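Long-range contacts in FACT-Spt16 (Cicer arietinum, PDB 5CE6), which is a subunit of the FACT histone chaperone complex whose N-terminal domain, with its peptidase-like fold, probably binds histones H3-H4 during transcription: residues 235-241 and 285-290; 294-300 and 314-320. Numbering follows the deposited sequence.

Contact 1: 235-241 and 285-290. With NA (sodium ion), chain E.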
loop_
_atom_site.group_PDB
_atom_site.type_symbol
_atom_site.label_atom_id
_atom_site.label_comp_id
_atom_site.label_asym_id
_atom_site.label_seq_id
_atom_site.Cartn_x
_atom_site.Cartn_y
_atom_site.Cartn_z
ATOM N N ILE A 235 -10.800 -11.436 -25.559
ATOM C CA ILE A 235 -10.491 -11.786 -24.178
ATOM C C ILE A 235 -11.147 -10.772 -23.238
ATOM O O ILE A 235 -11.122 -9.567 -23.503
ATOM C CB ILE A 235 -8.954 -11.871 -23.958
ATOM C CG1 ILE A 235 -8.627 -12.526 -22.614
ATOM C CG2 ILE A 235 -8.285 -10.498 -24.081
ATOM C CD1 ILE A 235 -7.161 -12.864 -22.453
ATOM N N LEU A 236 -11.778 -11.256 -22.169
ATOM C CA LEU A 236 -12.392 -10.356 -21.190
ATOM C C LEU A 236 -11.344 -9.736 -20.277
ATOM O O LEU A 236 -10.317 -10.359 -19.993
ATOM C CB LEU A 236 -13.399 -11.110 -20.329
ATOM C CG LEU A 236 -14.510 -11.825 -21.093
ATOM C CD1 LEU A 236 -15.560 -12.331 -20.109
ATOM C CD2 LEU A 236 -15.136 -10.909 -22.129
ATOM N N HIS A 237 -11.601 -8.526 -19.788
ATOM C CA HIS A 237 -10.638 -7.895 -18.884
ATOM C C HIS A 237 -10.442 -8.752 -17.644
ATOM O O HIS A 237 -9.337 -8.860 -17.130
ATOM C CB HIS A 237 -11.066 -6.482 -18.481
ATOM C CG HIS A 237 -11.113 -5.514 -19.625
ATOM N ND1 HIS A 237 -12.245 -4.793 -19.936
ATOM C CD2 HIS A 237 -10.170 -5.152 -20.527
ATOM C CE1 HIS A 237 -11.997 -4.025 -20.987
ATOM N NE2 HIS A 237 -10.749 -4.229 -21.367
ATOM N N SER A 238 -11.516 -9.384 -17.179
ATOM C CA SER A 238 -11.438 -10.248 -16.003
ATOM C C SER A 238 -10.634 -11.536 -16.234
ATOM O O SER A 238 -10.135 -12.143 -15.283
ATOM C CB SER A 238 -12.844 -10.602 -15.514
ATOM O OG SER A 238 -13.648 -11.062 -16.585
ATOM N N THR A 239 -10.528 -11.963 -17.487
ATOM C CA THR A 239 -9.710 -13.126 -17.823
ATOM C C THR A 239 -8.243 -12.727 -17.796
ATOM O O THR A 239 -7.402 -13.447 -17.254
ATOM C CB THR A 239 -10.068 -13.677 -19.206
ATOM O OG1 THR A 239 -11.402 -14.207 -19.176
ATOM C CG2 THR A 239 -9.102 -14.780 -19.606
ATOM N N LEU A 240 -7.932 -11.575 -18.380
ATOM C CA LEU A 240 -6.583 -11.029 -18.249
ATOM C C LEU A 240 -6.201 -10.905 -16.779
ATOM O O LEU A 240 -5.065 -11.194 -16.393
ATOM C CB LEU A 240 -6.461 -9.670 -18.948
ATOM C CG LEU A 240 -6.483 -9.794 -20.468
ATOM C CD1 LEU A 240 -6.765 -8.455 -21.132
ATOM C CD2 LEU A 240 -5.159 -10.364 -20.957
ATOM N N MET A 241 -7.153 -10.473 -15.959
ATOM C CA MET A 241 -6.913 -10.323 -14.533
ATOM C C MET A 241 -6.576 -11.672 -13.897
ATOM O O MET A 241 -5.590 -11.798 -13.159
ATOM C CB MET A 241 -8.148 -9.702 -13.868
ATOM C CG MET A 241 -8.063 -9.563 -12.357
ATOM S SD MET A 241 -9.681 -9.172 -11.659
ATOM C CE MET A 241 -10.436 -10.789 -11.700
ATOM N N SER A 285 -11.341 -5.019 -12.703
ATOM C CA SER A 285 -11.397 -5.428 -14.103
ATOM C C SER A 285 -12.782 -5.976 -14.407
ATOM O O SER A 285 -13.271 -6.875 -13.718
ATOM C CB SER A 285 -10.349 -6.499 -14.391
ATOM O OG SER A 285 -9.031 -5.996 -14.220
ATOM N N ASN A 286 -13.423 -5.430 -15.431
ATOM C CA ASN A 286 -14.789 -5.849 -15.752
ATOM C C ASN A 286 -14.846 -7.067 -16.680
ATOM O O ASN A 286 -13.803 -7.657 -16.983
ATOM C CB ASN A 286 -15.612 -4.672 -16.284
ATOM C CG ASN A 286 -15.123 -4.158 -17.629
ATOM O OD1 ASN A 286 -14.488 -4.882 -18.401
ATOM N ND2 ASN A 286 -15.416 -2.892 -17.916
ATOM N N ASP A 287 -16.054 -7.442 -17.111
ATOM C CA ASP A 287 -16.253 -8.595 -17.995
ATOM C C ASP A 287 -16.415 -8.201 -19.459
ATOM O O ASP A 287 -16.912 -8.987 -20.267
ATOM C CB ASP A 287 -17.488 -9.406 -17.585
ATOM C CG ASP A 287 -17.311 -10.155 -16.291
ATOM O OD1 ASP A 287 -16.172 -10.343 -15.819
ATOM O OD2 ASP A 287 -18.347 -10.590 -15.748
ATOM N N GLU A 288 -16.017 -6.981 -19.803
ATOM C CA GLU A 288 -16.050 -6.541 -21.190
ATOM C C GLU A 288 -14.800 -7.020 -21.922
ATOM O O GLU A 288 -13.770 -7.277 -21.301
ATOM C CB GLU A 288 -16.155 -5.013 -21.269
ATOM C CG GLU A 288 -17.466 -4.476 -20.740
ATOM C CD GLU A 288 -18.642 -4.946 -21.566
ATOM O OE1 GLU A 288 -18.567 -4.868 -22.813
ATOM O OE2 GLU A 288 -19.641 -5.400 -20.970
ATOM N N ALA A 289 -14.904 -7.149 -23.241
ATOM C CA ALA A 289 -13.786 -7.595 -24.059
ATOM C C ALA A 289 -12.743 -6.492 -24.178
ATOM O O ALA A 289 -13.087 -5.311 -24.226
ATOM C CB ALA A 289 -14.273 -8.006 -25.428
ATOM N N LEU A 290 -11.473 -6.880 -24.214
ATOM C CA LEU A 290 -10.392 -5.939 -24.480
ATOM C C LEU A 290 -10.643 -5.266 -25.826
ATOM O O LEU A 290 -10.999 -5.929 -26.799
ATOM C CB LEU A 290 -9.051 -6.675 -24.515
ATOM C CG LEU A 290 -7.808 -5.811 -24.684
ATOM C CD1 LEU A 290 -7.504 -5.107 -23.372
ATOM C CD2 LEU A 290 -6.613 -6.631 -25.149
HETATM NA NA NA E . -13.395 -2.652 -23.788
HETATM O O HOH W 1 -10.784 -8.772 -26.893
HETATM O O HOH W 2 -15.653 -1.227 -23.104
HETATM O O HOH W 3 -15.206 -3.870 -25.574
#

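Contact 2: 294-300 and 314-320. With K (potassium ion), chain D.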
loop_
_atom_site.group_PDB
_atom_site.type_symbol
_atom_site.label_atom_id
_atom_site.label_comp_id
_atom_site.label_asym_id
_atom_site.label_seq_id
_atom_site.Cartn_x
_atom_site.Cartn_y
_atom_site.Cartn_z
ATOM N N SER A 294 -8.669 1.190 -33.810
ATOM C CA SER A 294 -7.915 2.437 -33.953
ATOM C C SER A 294 -8.206 3.449 -32.849
ATOM O O SER A 294 -9.313 3.493 -32.321
ATOM C CB SER A 294 -8.171 3.067 -35.326
ATOM O OG SER A 294 -7.511 2.330 -36.335
ATOM N N ALA A 295 -7.196 4.244 -32.506
ATOM C CA ALA A 295 -7.309 5.281 -31.477
ATOM C C ALA A 295 -7.749 4.708 -30.137
ATOM O O ALA A 295 -8.665 5.221 -29.492
ATOM C CB ALA A 295 -8.254 6.384 -31.924
ATOM N N SER A 296 -7.067 3.654 -29.710
ATOM C CA SER A 296 -7.431 2.969 -28.473
ATOM C C SER A 296 -6.333 3.041 -27.440
ATOM O O SER A 296 -5.151 3.169 -27.773
ATOM C CB SER A 296 -7.746 1.504 -28.750
ATOM O OG SER A 296 -8.998 1.378 -29.375
ATOM N N VAL A 297 -6.718 2.954 -26.169
ATOM C CA VAL A 297 -5.714 2.834 -25.117
ATOM C C VAL A 297 -6.112 1.705 -24.179
ATOM O O VAL A 297 -7.293 1.390 -24.035
ATOM C CB VAL A 297 -5.489 4.145 -24.322
ATOM C CG1 VAL A 297 -5.097 5.289 -25.251
ATOM C CG2 VAL A 297 -6.713 4.516 -23.551
ATOM N N ILE A 298 -5.106 1.092 -23.571
ATOM C CA ILE A 298 -5.305 -0.025 -22.652
ATOM C C ILE A 298 -4.507 0.274 -21.399
ATOM O O ILE A 298 -3.309 0.559 -21.480
ATOM C CB ILE A 298 -4.806 -1.353 -23.278
ATOM C CG1 ILE A 298 -5.622 -1.683 -24.531
ATOM C CG2 ILE A 298 -4.877 -2.513 -22.265
ATOM C CD1 ILE A 298 -5.018 -2.790 -25.408
ATOM N N ILE A 299 -5.156 0.213 -20.236
ATOM C CA ILE A 299 -4.449 0.439 -18.976
ATOM C C ILE A 299 -4.301 -0.877 -18.220
ATOM O O ILE A 299 -5.260 -1.639 -18.103
ATOM C CB ILE A 299 -5.185 1.459 -18.084
ATOM C CG1 ILE A 299 -5.223 2.839 -18.759
ATOM C CG2 ILE A 299 -4.504 1.583 -16.712
ATOM C CD1 ILE A 299 -5.932 3.891 -17.922
ATOM N N CYS A 300 -3.089 -1.154 -17.746
ATOM C CA CYS A 300 -2.846 -2.312 -16.887
ATOM C C CYS A 300 -2.081 -1.907 -15.642
ATOM O O CYS A 300 -1.018 -1.294 -15.723
ATOM C CB CYS A 300 -2.060 -3.418 -17.600
ATOM S SG CYS A 300 -1.602 -4.794 -16.475
ATOM N N ALA A 314 2.198 0.272 -13.249
ATOM C CA ALA A 314 1.062 0.480 -14.133
ATOM C C ALA A 314 1.612 1.021 -15.432
ATOM O O ALA A 314 2.518 1.859 -15.423
ATOM C CB ALA A 314 0.051 1.460 -13.537
ATOM N N ARG A 315 1.072 0.518 -16.542
ATOM C CA ARG A 315 1.483 0.969 -17.875
ATOM C C ARG A 315 0.257 1.185 -18.725
ATOM O O ARG A 315 -0.775 0.563 -18.504
ATOM C CB ARG A 315 2.382 -0.080 -18.535
ATOM C CG ARG A 315 3.744 -0.275 -17.854
ATOM C CD ARG A 315 4.649 0.938 -18.076
ATOM N NE ARG A 315 5.973 0.757 -17.461
ATOM C CZ ARG A 315 6.300 1.184 -16.243
ATOM N NH1 ARG A 315 5.407 1.814 -15.486
ATOM N NH2 ARG A 315 7.532 0.991 -15.781
ATOM N N THR A 316 0.372 2.082 -19.696
ATOM C CA THR A 316 -0.687 2.300 -20.665
ATOM C C THR A 316 -0.133 1.976 -22.049
ATOM O O THR A 316 0.988 2.369 -22.389
ATOM C CB THR A 316 -1.152 3.745 -20.637
ATOM O OG1 THR A 316 -1.655 4.035 -19.333
ATOM C CG2 THR A 316 -2.262 3.975 -21.653
ATOM N N PHE A 317 -0.907 1.233 -22.828
ATOM C CA PHE A 317 -0.504 0.875 -24.181
ATOM C C PHE A 317 -1.457 1.529 -25.164
ATOM O O PHE A 317 -2.650 1.649 -24.913
ATOM C CB PHE A 317 -0.474 -0.648 -24.339
ATOM C CG PHE A 317 0.377 -1.326 -23.312
ATOM C CD1 PHE A 317 1.756 -1.401 -23.469
ATOM C CD2 PHE A 317 -0.193 -1.857 -22.168
ATOM C CE1 PHE A 317 2.545 -2.009 -22.511
ATOM C CE2 PHE A 317 0.595 -2.467 -21.203
ATOM C CZ PHE A 317 1.960 -2.543 -21.374
ATOM N N LEU A 318 -0.912 1.983 -26.282
ATOM C CA LEU A 318 -1.672 2.792 -27.208
ATOM C C LEU A 318 -1.708 2.057 -28.537
ATOM O O LEU A 318 -0.672 1.619 -29.033
ATOM C CB LEU A 318 -1.017 4.175 -27.371
ATOM C CG LEU A 318 -1.109 5.194 -26.222
ATOM C CD1 LEU A 318 -0.317 4.764 -24.996
ATOM C CD2 LEU A 318 -0.635 6.573 -26.668
ATOM N N ILE A 319 -2.904 1.915 -29.099
ATOM C CA ILE A 319 -3.085 1.201 -30.352
ATOM C C ILE A 319 -3.537 2.193 -31.416
ATOM O O ILE A 319 -4.673 2.670 -31.360
ATOM C CB ILE A 319 -4.181 0.124 -30.230
ATOM C CG1 ILE A 319 -4.091 -0.609 -28.886
ATOM C CG2 ILE A 319 -4.125 -0.835 -31.419
ATOM C CD1 ILE A 319 -2.801 -1.372 -28.682
ATOM N N ASP A 320 -2.661 2.491 -32.373
ATOM C CA ASP A 320 -2.957 3.470 -33.422
ATOM C C ASP A 320 -3.469 4.770 -32.798
ATOM O O ASP A 320 -4.514 5.301 -33.188
ATOM C CB ASP A 320 -3.987 2.902 -34.402
ATOM C CG ASP A 320 -3.483 1.670 -35.136
ATOM O OD1 ASP A 320 -2.443 1.765 -35.813
ATOM O OD2 ASP A 320 -4.128 0.607 -35.028
HETATM K K K D . -11.373 4.194 -29.668
HETATM O O HOH W 4 -13.300 3.164 -31.628
#

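Contact 1: 235-241 and 285-290
His-237, Leu-290 and Ser-285 have the largest areas buried here. His-237 lies in the first turn of helix 237-249, and its side chain points at the loop 285-290. Its ND1 donates to Asn-286 OD1 at 2.7 Å. The same OD1 accepts from Glu-288 N at 3.0 Å, which closes an Asx turn. The backbone of Glu-288 and Ala-289 passes over one face of the imidazole, and NE2 is hydrogen-bonded to Ser-273 on strand 270-273. Leu-290 N donates to Ile-235 O at 2.8 Å, and His-237 N donates to Glu-288 O at 2.9 Å. These two bonds flank the single beta bridge between Leu-236 and Ala-289. The Leu-290 side chain packs on Ile-235 and Leu-240, with CD1 of Leu-240 4.1 Å from CD1 of Leu-290. Ser-285 sets CB 3.8 Å from His-237 O, while its OG is hydrogen-bonded to the backbone of Phe-271 (N) and Pro-269 (O). At the solvent side, Ser-238 OG donates to Asp-287 OD1 at 2.7 Å. Ala-289 O binds the sodium ion at 2.7 Å. Loop and helix start are thus joined mainly by directional polar bonds, and the bond from ND1 implies that this nitrogen of His-237 carries a proton.

Contact 2: 294-300 and 314-320
This contact is part of the antiparallel beta hairpin formed by strands 296-306 and 309-319, in the peptidase-like (M24 family) part of the chain. A potassium site lies at the end of the pairing where 294-300 begins. The short strand axes approach to 4.6 Å at 162°. Ser-296 with Ile-319, Ile-298 with Phe-317 and Cys-300 with Arg-315 are hydrogen-bonded pairs. In the middle pair, Phe-317 N donates to Ile-298 O at 2.8 Å and Ile-298 N to Phe-317 O at 2.9 Å. Val-297 with Leu-318 and Ile-299 with Thr-316 are the non-hydrogen-bonded pairs between them. Ile-298, Cys-300, Phe-317 and Ile-319 share one face, where helix 200-230 packs on the last three. On the other face Val-297 CG1 is 4.1 Å from Leu-318 CG, and strand 424-435 touches Val-297 and Thr-316. Arg-315 reaches away to a salt bridge with Asp-431. Near the potassium the pairing is irregular. Ala-295 and Ser-296 both face Ile-319 in a G1 beta bulge, with Ala-295 at positive phi. Ala-295 N donates to Asp-320 O at 3.0 Å. Ser-420 and Asn-422 also bind the potassium, and Ala-295 O is 2.9 Å from the K ion.

Contact 1 closes before contact 2 opens along the chain, and only three residues separate 285-290 from 294-300. Their centres are 14 Å apart. Contact 1 is partly buried and joins a helix start to a loop. Contact 2 is mostly buried and joins two strands of a sheet. Polar side chains take part in the bonds of contact 1, whereas the cross-strand hydrogen bonds of contact 2 are all backbone to backbone. Each has a backbone carbonyl on an alkali metal ion, sodium in contact 1 and potassium in contact 2. Helix 200-230 and strand 270-273 pack against both. The two meet directly where Leu-290 CD1 lies 3.9 Å from Ile-298 CG2.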